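Carbon monoxide dehydrogenase (Thermococcus sp. AM4, PDB 6T7J) probably catalyses the reversible oxidation of carbon monoxide to carbon dioxide with ferredoxin as electron acceptor, and is seen here with its active-site cluster broken and free of nickel. Local coordinates at residues M1-V9 and A27-H37; L254-N263 and Y396-P407. One frame throughout, in Å; residues are numbered along the deposited sequence.

Contact 1 closes near the N-terminus before contact 2 opens, so the two follow one another along the chain. Their centres lie about 21 Å apart on the same side of the chain's centre, each about 28 Å from it. Helix 20-30 joins them: its last turn belongs to contact 1, while its Glu22 and Leu23 meet His405 and Pro407 of contact 2. Lys26 of that helix bonds both Glu30 and the backbone of Arg403, and a long, weak ion pair connects Glu30 with Arg403. Helix 20-30 thus links the N-terminal segment to the loops beside the parallel sheet that includes strand 261-268.

Contact 1. Residues M1-V9 and A27-H37; sequences MAEYIKYRV and AEEEGIKTAWH
Ile5 and Val9 close on opposite faces of the His37 imidazole, each by CH-pi contact: Ile5 CD1 stands 4.0 Å from the ring centroid, and Val9 CG2 lies over the other face, also touching Trp36 CB at 3.6 Å. Val9 has CG1 anti to its backbone N (chi1 173°), which turns CG2 onto the histidine. Near the ring plane, His37 NE2 donates to Glu28 OE2 at 2.9 Å, while Thr34 N reaches ND1 from a position tilted out of that plane, so the imidazole is fixed in rotation as well as sandwiched. Thr34 and His37 thus form a capping box, completed by Trp36 N bonding to Thr34 OG1.

Glu28 OE2 takes a second, nearly straight bond from Val9 N (2.7 Å, 169°). OE1 sits above one face of the Arg8 guanidinium, 3.4 Å from NE; this salt bridge is purely a matter of charge, as no N-H points at the oxygen. With an alanine in place of this glutamate, Val9 N and His37 NE2 would probably lose their acceptor and the Arg8 charge this mate. Further back, Glu3 N bonds to Gly31 O at 3.2 Å, at the Schellman motif ending helix 20-30.

Ala27, Ile32 and Trp36 pack on helix 325-330, and Val9 also reaches Ile24 of helix 20-30 and Leu40 of helix 35-42.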
loop_
_atom_site.group_PDB
_atom_site.type_symbol
_atom_site.label_atom_id
_atom_site.label_comp_id
_atom_site.label_asym_id
_atom_site.label_seq_id
_atom_site.Cartn_x
_atom_site.Cartn_y
_atom_site.Cartn_z
ATOM N N MET A 1 31.116 19.664 -8.536
ATOM C CA MET A 1 30.028 20.609 -8.759
ATOM C C MET A 1 29.245 20.287 -10.032
ATOM O O MET A 1 28.221 19.602 -9.989
ATOM C CB MET A 1 30.570 22.038 -8.835
ATOM C CG MET A 1 31.230 22.529 -7.560
ATOM S SD MET A 1 31.450 24.319 -7.561
ATOM C CE MET A 1 29.770 24.869 -7.857
ATOM N N ALA A 2 29.741 20.788 -11.162
ATOM C CA ALA A 2 29.055 20.632 -12.436
ATOM C C ALA A 2 29.168 19.197 -12.946
ATOM O O ALA A 2 30.056 18.434 -12.553
ATOM C CB ALA A 2 29.623 21.604 -13.470
ATOM N N GLU A 3 28.255 18.838 -13.844
ATOM C CA GLU A 3 28.138 17.480 -14.354
ATOM C C GLU A 3 28.234 17.465 -15.874
ATOM O O GLU A 3 27.929 18.453 -16.547
ATOM C CB GLU A 3 26.814 16.845 -13.919
ATOM C CG GLU A 3 26.885 15.351 -13.691
ATOM C CD GLU A 3 25.943 14.893 -12.600
ATOM O OE1 GLU A 3 24.990 15.637 -12.287
ATOM O OE2 GLU A 3 26.155 13.788 -12.054
ATOM N N TYR A 4 28.652 16.320 -16.409
ATOM C CA TYR A 4 28.702 16.105 -17.850
ATOM C C TYR A 4 27.335 15.632 -18.330
ATOM O O TYR A 4 26.865 14.563 -17.924
ATOM C CB TYR A 4 29.778 15.084 -18.215
ATOM C CG TYR A 4 31.171 15.663 -18.344
ATOM C CD1 TYR A 4 31.454 16.651 -19.279
ATOM C CD2 TYR A 4 32.204 15.214 -17.533
ATOM C CE1 TYR A 4 32.730 17.179 -19.398
ATOM C CE2 TYR A 4 33.480 15.736 -17.645
ATOM C CZ TYR A 4 33.737 16.717 -18.576
ATOM O OH TYR A 4 35.008 17.234 -18.684
ATOM N N ILE A 5 26.702 16.423 -19.188
ATOM C CA ILE A 5 25.408 16.061 -19.758
ATOM C C ILE A 5 25.642 15.152 -20.957
ATOM O O ILE A 5 26.269 15.552 -21.942
ATOM C CB ILE A 5 24.611 17.312 -20.152
ATOM C CG1 ILE A 5 24.217 18.097 -18.897
ATOM C CG2 ILE A 5 23.387 16.930 -20.973
ATOM C CD1 ILE A 5 23.121 19.111 -19.121
ATOM N N LYS A 6 25.131 13.921 -20.878
ATOM C CA LYS A 6 25.409 12.937 -21.918
ATOM C C LYS A 6 24.573 13.180 -23.171
ATOM O O LYS A 6 25.081 13.052 -24.291
ATOM C CB LYS A 6 25.175 11.526 -21.375
ATOM C CG LYS A 6 25.675 10.407 -22.280
ATOM C CD LYS A 6 27.016 10.720 -22.914
ATOM C CE LYS A 6 27.134 10.074 -24.286
ATOM N NZ LYS A 6 28.097 10.810 -25.148
ATOM N N TYR A 7 23.296 13.526 -23.012
ATOM C CA TYR A 7 22.416 13.798 -24.143
ATOM C C TYR A 7 21.732 15.139 -23.931
ATOM O O TYR A 7 21.145 15.381 -22.871
ATOM C CB TYR A 7 21.362 12.695 -24.325
ATOM C CG TYR A 7 21.917 11.292 -24.255
ATOM C CD1 TYR A 7 22.186 10.569 -25.410
ATOM C CD2 TYR A 7 22.165 10.686 -23.033
ATOM C CE1 TYR A 7 22.693 9.285 -25.345
ATOM C CE2 TYR A 7 22.665 9.404 -22.959
ATOM C CZ TYR A 7 22.935 8.711 -24.114
ATOM O OH TYR A 7 23.440 7.434 -24.031
ATOM N N ARG A 8 21.805 16.002 -24.937
ATOM C CA ARG A 8 21.194 17.318 -24.866
ATOM C C ARG A 8 19.742 17.256 -25.322
ATOM O O ARG A 8 19.367 16.438 -26.165
ATOM C CB ARG A 8 21.977 18.321 -25.712
ATOM C CG ARG A 8 23.426 18.454 -25.277
ATOM C CD ARG A 8 24.103 19.677 -25.875
ATOM N NE ARG A 8 25.162 20.175 -25.001
ATOM C CZ ARG A 8 25.619 21.421 -25.018
ATOM N NH1 ARG A 8 26.583 21.786 -24.181
ATOM N NH2 ARG A 8 25.116 22.301 -25.872
ATOM N N VAL A 9 18.928 18.131 -24.747
ATOM C CA VAL A 9 17.484 18.139 -24.965
ATOM C C VAL A 9 17.173 19.162 -26.053
ATOM O O VAL A 9 17.443 20.355 -25.856
ATOM C CB VAL A 9 16.726 18.468 -23.671
ATOM C CG1 VAL A 9 15.241 18.644 -23.949
ATOM C CG2 VAL A 9 16.962 17.379 -22.636
ATOM N N ALA A 27 20.483 25.384 -18.045
ATOM C CA ALA A 27 20.909 24.217 -17.283
ATOM C C ALA A 27 21.987 23.441 -18.026
ATOM O O ALA A 27 22.957 22.971 -17.418
ATOM C CB ALA A 27 19.710 23.315 -16.993
ATOM N N GLU A 28 21.832 23.296 -19.344
ATOM C CA GLU A 28 22.835 22.582 -20.130
ATOM C C GLU A 28 24.180 23.296 -20.088
ATOM O O GLU A 28 25.222 22.671 -19.855
ATOM C CB GLU A 28 22.358 22.423 -21.571
ATOM C CG GLU A 28 21.154 21.522 -21.716
ATOM C CD GLU A 28 21.157 20.763 -23.020
ATOM O OE1 GLU A 28 22.025 21.053 -23.868
ATOM O OE2 GLU A 28 20.288 19.882 -23.195
ATOM N N GLU A 29 24.180 24.612 -20.311
ATOM C CA GLU A 29 25.446 25.340 -20.320
ATOM C C GLU A 29 26.066 25.402 -18.928
ATOM O O GLU A 29 27.288 25.542 -18.804
ATOM C CB GLU A 29 25.251 26.742 -20.895
ATOM C CG GLU A 29 25.453 26.812 -22.408
ATOM C CD GLU A 29 26.883 27.150 -22.804
ATOM O OE1 GLU A 29 27.182 28.350 -22.989
ATOM O OE2 GLU A 29 27.707 26.216 -22.933
ATOM N N GLU A 30 25.255 25.288 -17.878
ATOM C CA GLU A 30 25.778 25.186 -16.523
ATOM C C GLU A 30 26.079 23.751 -16.108
ATOM O O GLU A 30 26.647 23.541 -15.031
ATOM C CB GLU A 30 24.795 25.808 -15.525
ATOM C CG GLU A 30 25.101 27.253 -15.174
ATOM C CD GLU A 30 23.862 28.019 -14.758
ATOM O OE1 GLU A 30 23.506 28.994 -15.451
ATOM O OE2 GLU A 30 23.245 27.643 -13.740
ATOM N N GLY A 31 25.715 22.768 -16.929
ATOM C CA GLY A 31 25.954 21.382 -16.583
ATOM C C GLY A 31 25.016 20.832 -15.535
ATOM O O GLY A 31 25.419 19.977 -14.739
ATOM N N ILE A 32 23.771 21.299 -15.509
ATOM C CA ILE A 32 22.782 20.889 -14.519
ATOM C C ILE A 32 21.735 20.039 -15.224
ATOM O O ILE A 32 21.101 20.492 -16.186
ATOM C CB ILE A 32 22.139 22.102 -13.829
ATOM C CG1 ILE A 32 23.185 22.854 -13.003
ATOM C CG2 ILE A 32 20.977 21.663 -12.956
ATOM C CD1 ILE A 32 22.672 24.140 -12.390
ATOM N N LYS A 33 21.552 18.810 -14.745
ATOM C CA LYS A 33 20.597 17.891 -15.350
ATOM C C LYS A 33 19.181 18.216 -14.891
ATOM O O LYS A 33 18.940 18.448 -13.703
ATOM C CB LYS A 33 20.941 16.446 -14.993
ATOM C CG LYS A 33 22.323 15.995 -15.435
ATOM C CD LYS A 33 22.442 14.476 -15.391
ATOM C CE LYS A 33 23.892 14.029 -15.468
ATOM N NZ LYS A 33 24.012 12.555 -15.633
ATOM N N THR A 34 18.247 18.230 -15.835
ATOM C CA THR A 34 16.827 18.352 -15.545
ATOM C C THR A 34 16.153 16.998 -15.741
ATOM O O THR A 34 16.798 15.996 -16.066
ATOM C CB THR A 34 16.177 19.424 -16.424
ATOM O OG1 THR A 34 15.914 18.886 -17.726
ATOM C CG2 THR A 34 17.085 20.637 -16.549
ATOM N N ALA A 35 14.834 16.972 -15.538
ATOM C CA ALA A 35 14.086 15.732 -15.716
ATOM C C ALA A 35 14.165 15.226 -17.151
ATOM O O ALA A 35 14.138 14.013 -17.385
ATOM C CB ALA A 35 12.628 15.932 -15.300
ATOM N N TRP A 36 14.275 16.135 -18.123
ATOM C CA TRP A 36 14.359 15.721 -19.520
ATOM C C TRP A 36 15.670 14.994 -19.809
ATOM O O TRP A 36 15.676 13.955 -20.483
ATOM C CB TRP A 36 14.204 16.940 -20.431
ATOM C CG TRP A 36 12.831 17.558 -20.417
ATOM C CD1 TRP A 36 11.746 17.157 -21.141
ATOM C CD2 TRP A 36 12.405 18.696 -19.654
ATOM N NE1 TRP A 36 10.671 17.969 -20.872
ATOM C CE2 TRP A 36 11.048 18.923 -19.964
ATOM C CE3 TRP A 36 13.037 19.541 -18.736
ATOM C CZ2 TRP A 36 10.313 19.959 -19.390
ATOM C CZ3 TRP A 36 12.305 20.570 -18.169
ATOM C CH2 TRP A 36 10.958 20.769 -18.498
ATOM N N HIS A 37 16.791 15.524 -19.306
ATOM C CA HIS A 37 18.080 14.872 -19.519
ATOM C C HIS A 37 18.100 13.474 -18.912
ATOM O O HIS A 37 18.603 12.526 -19.527
ATOM C CB HIS A 37 19.205 15.723 -18.926
ATOM C CG HIS A 37 19.248 17.123 -19.452
ATOM N ND1 HIS A 37 18.652 18.183 -18.802
ATOM C CD2 HIS A 37 19.818 17.640 -20.567
ATOM C CE1 HIS A 37 18.850 19.290 -19.495
ATOM N NE2 HIS A 37 19.554 18.987 -20.571
HETATM O O HOH W 1 20.972 13.421 -20.511
#

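Contact 2. Residues L254-N263 and Y396-P407; sequences LGVLKEDYVN and YPNRPRDRVHIP
Ile406 packs tightly into the turn formed by Leu254 to Lys258. Its CG2, anti to the backbone N, comes within 3.3 Å of Leu254 O, and its CD1 lies 3.4 Å from Leu257 O. Alongside, Gly255 CA makes a C-H...O contact of 3.2 Å with Pro407 O.

A second close fit surrounds Arg399. The chain leaves with CG anti to the backbone N and bends at chi3 (-62°), bringing the guanidinium up to the backbone before strand 261-268. NH2 gives a fairly straight bond to Lys258 O (3.2 Å, 162°), in the carbonyl plane and on a lone pair; the same oxygen also accepts from Asn263 ND2 at 2.6 Å. NH1 makes a weak bond to Tyr261 O and a salt bridge with Glu335, so the buried charge is met by a carboxylate as well as carbonyls. Tyr396 CE1 rests over one face of this guanidinium, while its CB touches Val262 CG2 at 3.7 Å.

Toward solvent the fit slackens. Arg401 NH2 reaches Glu259 O at 2.9 Å from above the carbonyl plane, and Asp260 OD1 stays 4.4 Å from that nitrogen, the opposite charges near each other but beyond salt-bridge distance. A butanediol molecule, probably from the crystallisation liquor, bonds to Asp260 N.

Strand 261-268 lies between strands 297-303 and 336-339 in the parallel sheet; Leu257 packs on Val301 of the former, while Leu254 and Pro407 meet Leu23 of helix 20-30.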
loop_
_atom_site.group_PDB
_atom_site.type_symbol
_atom_site.label_atom_id
_atom_site.label_comp_id
_atom_site.label_asym_id
_atom_site.label_seq_id
_atom_site.Cartn_x
_atom_site.Cartn_y
_atom_site.Cartn_z
ATOM N N LEU A 254 6.902 31.937 -15.033
ATOM C CA LEU A 254 8.088 32.272 -14.255
ATOM C C LEU A 254 8.436 33.754 -14.281
ATOM O O LEU A 254 9.381 34.155 -13.591
ATOM C CB LEU A 254 9.275 31.445 -14.748
ATOM C CG LEU A 254 9.238 29.985 -14.292
ATOM C CD1 LEU A 254 10.329 29.177 -14.962
ATOM C CD2 LEU A 254 9.355 29.897 -12.778
ATOM N N GLY A 255 7.712 34.575 -15.042
ATOM C CA GLY A 255 7.927 36.011 -14.995
ATOM C C GLY A 255 7.495 36.665 -13.700
ATOM O O GLY A 255 7.728 37.866 -13.523
ATOM N N VAL A 256 6.872 35.905 -12.794
ATOM C CA VAL A 256 6.441 36.450 -11.508
ATOM C C VAL A 256 7.568 36.523 -10.494
ATOM O O VAL A 256 7.388 37.119 -9.425
ATOM C CB VAL A 256 5.277 35.614 -10.944
ATOM C CG1 VAL A 256 4.107 35.633 -11.908
ATOM C CG2 VAL A 256 5.726 34.185 -10.681
ATOM N N LEU A 257 8.723 35.931 -10.789
ATOM C CA LEU A 257 9.883 36.065 -9.921
ATOM C C LEU A 257 10.581 37.390 -10.195
ATOM O O LEU A 257 10.782 37.776 -11.351
ATOM C CB LEU A 257 10.849 34.899 -10.132
ATOM C CG LEU A 257 10.304 33.513 -9.779
ATOM C CD1 LEU A 257 10.989 32.441 -10.609
ATOM C CD2 LEU A 257 10.464 33.226 -8.293
ATOM N N LYS A 258 10.949 38.084 -9.123
ATOM C CA LYS A 258 11.422 39.459 -9.193
ATOM C C LYS A 258 12.938 39.529 -9.046
ATOM O O LYS A 258 13.566 38.662 -8.431
ATOM C CB LYS A 258 10.756 40.304 -8.104
ATOM C CG LYS A 258 9.506 41.059 -8.547
ATOM C CD LYS A 258 8.486 40.156 -9.212
ATOM C CE LYS A 258 7.363 40.965 -9.843
ATOM N NZ LYS A 258 6.722 41.886 -8.862
ATOM N N GLU A 259 13.523 40.587 -9.613
ATOM C CA GLU A 259 14.967 40.782 -9.522
ATOM C C GLU A 259 15.367 41.481 -8.233
ATOM O O GLU A 259 16.383 41.128 -7.624
ATOM C CB GLU A 259 15.468 41.587 -10.714
ATOM C CG GLU A 259 15.842 40.737 -11.877
ATOM C CD GLU A 259 14.835 40.819 -12.981
ATOM O OE1 GLU A 259 13.668 41.206 -12.737
ATOM O OE2 GLU A 259 15.242 40.489 -14.096
ATOM N N ASP A 260 14.600 42.483 -7.811
ATOM C CA ASP A 260 14.937 43.278 -6.639
ATOM C C ASP A 260 14.154 42.866 -5.402
ATOM O O ASP A 260 14.185 43.581 -4.397
ATOM C CB ASP A 260 14.711 44.761 -6.926
ATOM C CG ASP A 260 15.330 45.204 -8.235
ATOM O OD1 ASP A 260 16.397 44.670 -8.608
ATOM O OD2 ASP A 260 14.748 46.093 -8.886
ATOM N N TYR A 261 13.454 41.738 -5.450
ATOM C CA TYR A 261 12.730 41.215 -4.303
ATOM C C TYR A 261 13.277 39.844 -3.933
ATOM O O TYR A 261 13.698 39.072 -4.802
ATOM C CB TYR A 261 11.227 41.090 -4.586
ATOM C CG TYR A 261 10.490 42.398 -4.774
ATOM C CD1 TYR A 261 10.643 43.143 -5.938
ATOM C CD2 TYR A 261 9.623 42.875 -3.798
ATOM C CE1 TYR A 261 9.962 44.334 -6.119
ATOM C CE2 TYR A 261 8.939 44.065 -3.969
ATOM C CZ TYR A 261 9.112 44.789 -5.132
ATOM O OH TYR A 261 8.434 45.972 -5.311
ATOM N N VAL A 262 13.279 39.554 -2.629
ATOM C CA VAL A 262 13.458 38.181 -2.179
ATOM C C VAL A 262 12.388 37.326 -2.834
ATOM O O VAL A 262 11.217 37.707 -2.874
ATOM C CB VAL A 262 13.377 38.102 -0.648
ATOM C CG1 VAL A 262 13.538 36.661 -0.174
ATOM C CG2 VAL A 262 14.416 39.009 -0.007
ATOM N N ASN A 263 12.783 36.185 -3.386
ATOM C CA ASN A 263 11.842 35.283 -4.040
ATOM C C ASN A 263 11.713 34.019 -3.204
ATOM O O ASN A 263 12.706 33.317 -2.980
ATOM C CB ASN A 263 12.291 34.945 -5.461
ATOM C CG ASN A 263 12.125 36.109 -6.420
ATOM O OD1 ASN A 263 11.073 36.748 -6.465
ATOM N ND2 ASN A 263 13.166 36.389 -7.195
ATOM N N TYR A 396 19.016 36.130 0.692
ATOM C CA TYR A 396 18.968 37.058 -0.443
ATOM C C TYR A 396 20.316 37.653 -0.856
ATOM O O TYR A 396 20.575 37.716 -2.070
ATOM C CB TYR A 396 17.971 38.190 -0.159
ATOM C CG TYR A 396 17.877 39.214 -1.275
ATOM C CD1 TYR A 396 17.155 38.945 -2.432
ATOM C CD2 TYR A 396 18.507 40.450 -1.170
ATOM C CE1 TYR A 396 17.064 39.875 -3.455
ATOM C CE2 TYR A 396 18.422 41.388 -2.190
ATOM C CZ TYR A 396 17.697 41.094 -3.327
ATOM O OH TYR A 396 17.606 42.019 -4.342
ATOM N N PRO A 397 21.194 38.111 0.045
ATOM C CA PRO A 397 22.480 38.672 -0.415
ATOM C C PRO A 397 23.359 37.692 -1.175
ATOM O O PRO A 397 24.305 38.128 -1.844
ATOM C CB PRO A 397 23.155 39.121 0.888
ATOM C CG PRO A 397 22.035 39.379 1.816
ATOM C CD PRO A 397 20.994 38.348 1.488
ATOM N N ASN A 398 23.087 36.391 -1.104
ATOM C CA ASN A 398 23.920 35.388 -1.750
ATOM C C ASN A 398 23.481 35.073 -3.174
ATOM O O ASN A 398 24.046 34.166 -3.792
ATOM C CB ASN A 398 23.934 34.102 -0.922
ATOM C CG ASN A 398 24.571 34.295 0.436
ATOM O OD1 ASN A 398 25.615 34.938 0.557
ATOM N ND2 ASN A 398 23.944 33.742 1.470
ATOM N N ARG A 399 22.500 35.789 -3.702
ATOM C CA ARG A 399 22.004 35.503 -5.044
ATOM C C ARG A 399 23.064 35.836 -6.084
ATOM O O ARG A 399 23.437 37.008 -6.221
ATOM C CB ARG A 399 20.731 36.294 -5.327
ATOM C CG ARG A 399 20.310 36.250 -6.787
ATOM C CD ARG A 399 19.232 37.273 -7.085
ATOM N NE ARG A 399 18.014 37.016 -6.324
ATOM C CZ ARG A 399 16.815 37.476 -6.660
ATOM N NH1 ARG A 399 15.761 37.191 -5.907
ATOM N NH2 ARG A 399 16.667 38.218 -7.749
ATOM N N PRO A 400 23.572 34.856 -6.836
ATOM C CA PRO A 400 24.531 35.172 -7.902
ATOM C C PRO A 400 23.863 35.935 -9.033
ATOM O O PRO A 400 23.362 35.330 -9.987
ATOM C CB PRO A 400 25.017 33.792 -8.358
ATOM C CG PRO A 400 23.879 32.875 -8.039
ATOM C CD PRO A 400 23.235 33.421 -6.795
ATOM N N ARG A 401 23.844 37.267 -8.926
ATOM C CA ARG A 401 23.166 38.087 -9.925
ATOM C C ARG A 401 23.783 37.938 -11.309
ATOM O O ARG A 401 23.111 38.213 -12.308
ATOM C CB ARG A 401 23.183 39.555 -9.496
ATOM C CG ARG A 401 22.369 39.837 -8.244
ATOM C CD ARG A 401 21.932 41.295 -8.182
ATOM N NE ARG A 401 20.951 41.524 -7.124
ATOM C CZ ARG A 401 19.635 41.465 -7.299
ATOM N NH1 ARG A 401 18.820 41.685 -6.277
ATOM N NH2 ARG A 401 19.131 41.185 -8.493
ATOM N N ASP A 402 25.042 37.501 -11.389
ATOM C CA ASP A 402 25.678 37.253 -12.676
ATOM C C ASP A 402 25.073 36.056 -13.402
ATOM O O ASP A 402 25.191 35.968 -14.628
ATOM C CB ASP A 402 27.179 37.034 -12.482
ATOM C CG ASP A 402 27.482 36.022 -11.394
ATOM O OD1 ASP A 402 26.968 36.189 -10.267
ATOM O OD2 ASP A 402 28.231 35.059 -11.661
ATOM N N ARG A 403 24.431 35.139 -12.676
ATOM C CA ARG A 403 23.858 33.930 -13.254
ATOM C C ARG A 403 22.333 33.925 -13.184
ATOM O O ARG A 403 21.712 32.860 -13.156
ATOM C CB ARG A 403 24.416 32.688 -12.560
ATOM C CG ARG A 403 25.928 32.643 -12.475
ATOM C CD ARG A 403 26.383 31.679 -11.391
ATOM N NE ARG A 403 25.852 30.335 -11.597
ATOM C CZ ARG A 403 25.746 29.418 -10.641
ATOM N NH1 ARG A 403 25.250 28.220 -10.921
ATOM N NH2 ARG A 403 26.137 29.698 -9.404
ATOM N N VAL A 404 21.716 35.103 -13.157
ATOM C CA VAL A 404 20.268 35.226 -13.035
ATOM C C VAL A 404 19.672 35.436 -14.419
ATOM O O VAL A 404 20.108 36.322 -15.165
ATOM C CB VAL A 404 19.884 36.378 -12.089
ATOM C CG1 VAL A 404 18.421 36.756 -12.276
ATOM C CG2 VAL A 404 20.154 35.987 -10.644
ATOM N N HIS A 405 18.677 34.617 -14.765
ATOM C CA HIS A 405 17.927 34.771 -16.011
ATOM C C HIS A 405 16.480 34.380 -15.728
ATOM O O HIS A 405 16.138 33.194 -15.732
ATOM C CB HIS A 405 18.518 33.929 -17.135
ATOM C CG HIS A 405 17.728 33.979 -18.407
ATOM N ND1 HIS A 405 18.058 34.810 -19.456
ATOM C CD2 HIS A 405 16.621 33.304 -18.798
ATOM C CE1 HIS A 405 17.190 34.644 -20.437
ATOM N NE2 HIS A 405 16.306 33.736 -20.063
ATOM N N ILE A 406 15.640 35.373 -15.476
ATOM C CA ILE A 406 14.206 35.174 -15.285
ATOM C C ILE A 406 13.524 35.427 -16.623
ATOM O O ILE A 406 13.684 36.520 -17.186
ATOM C CB ILE A 406 13.649 36.102 -14.196
ATOM C CG1 ILE A 406 14.379 35.873 -12.871
ATOM C CG2 ILE A 406 12.149 35.895 -14.033
ATOM C CD1 ILE A 406 14.045 36.896 -11.804
ATOM N N PRO A 407 12.792 34.464 -17.179
ATOM C CA PRO A 407 12.064 34.733 -18.424
ATOM C C PRO A 407 10.981 35.783 -18.203
ATOM O O PRO A 407 10.201 35.704 -17.251
ATOM C CB PRO A 407 11.474 33.369 -18.796
ATOM C CG PRO A 407 12.309 32.371 -18.052
ATOM C CD PRO A 407 12.705 33.050 -16.779
#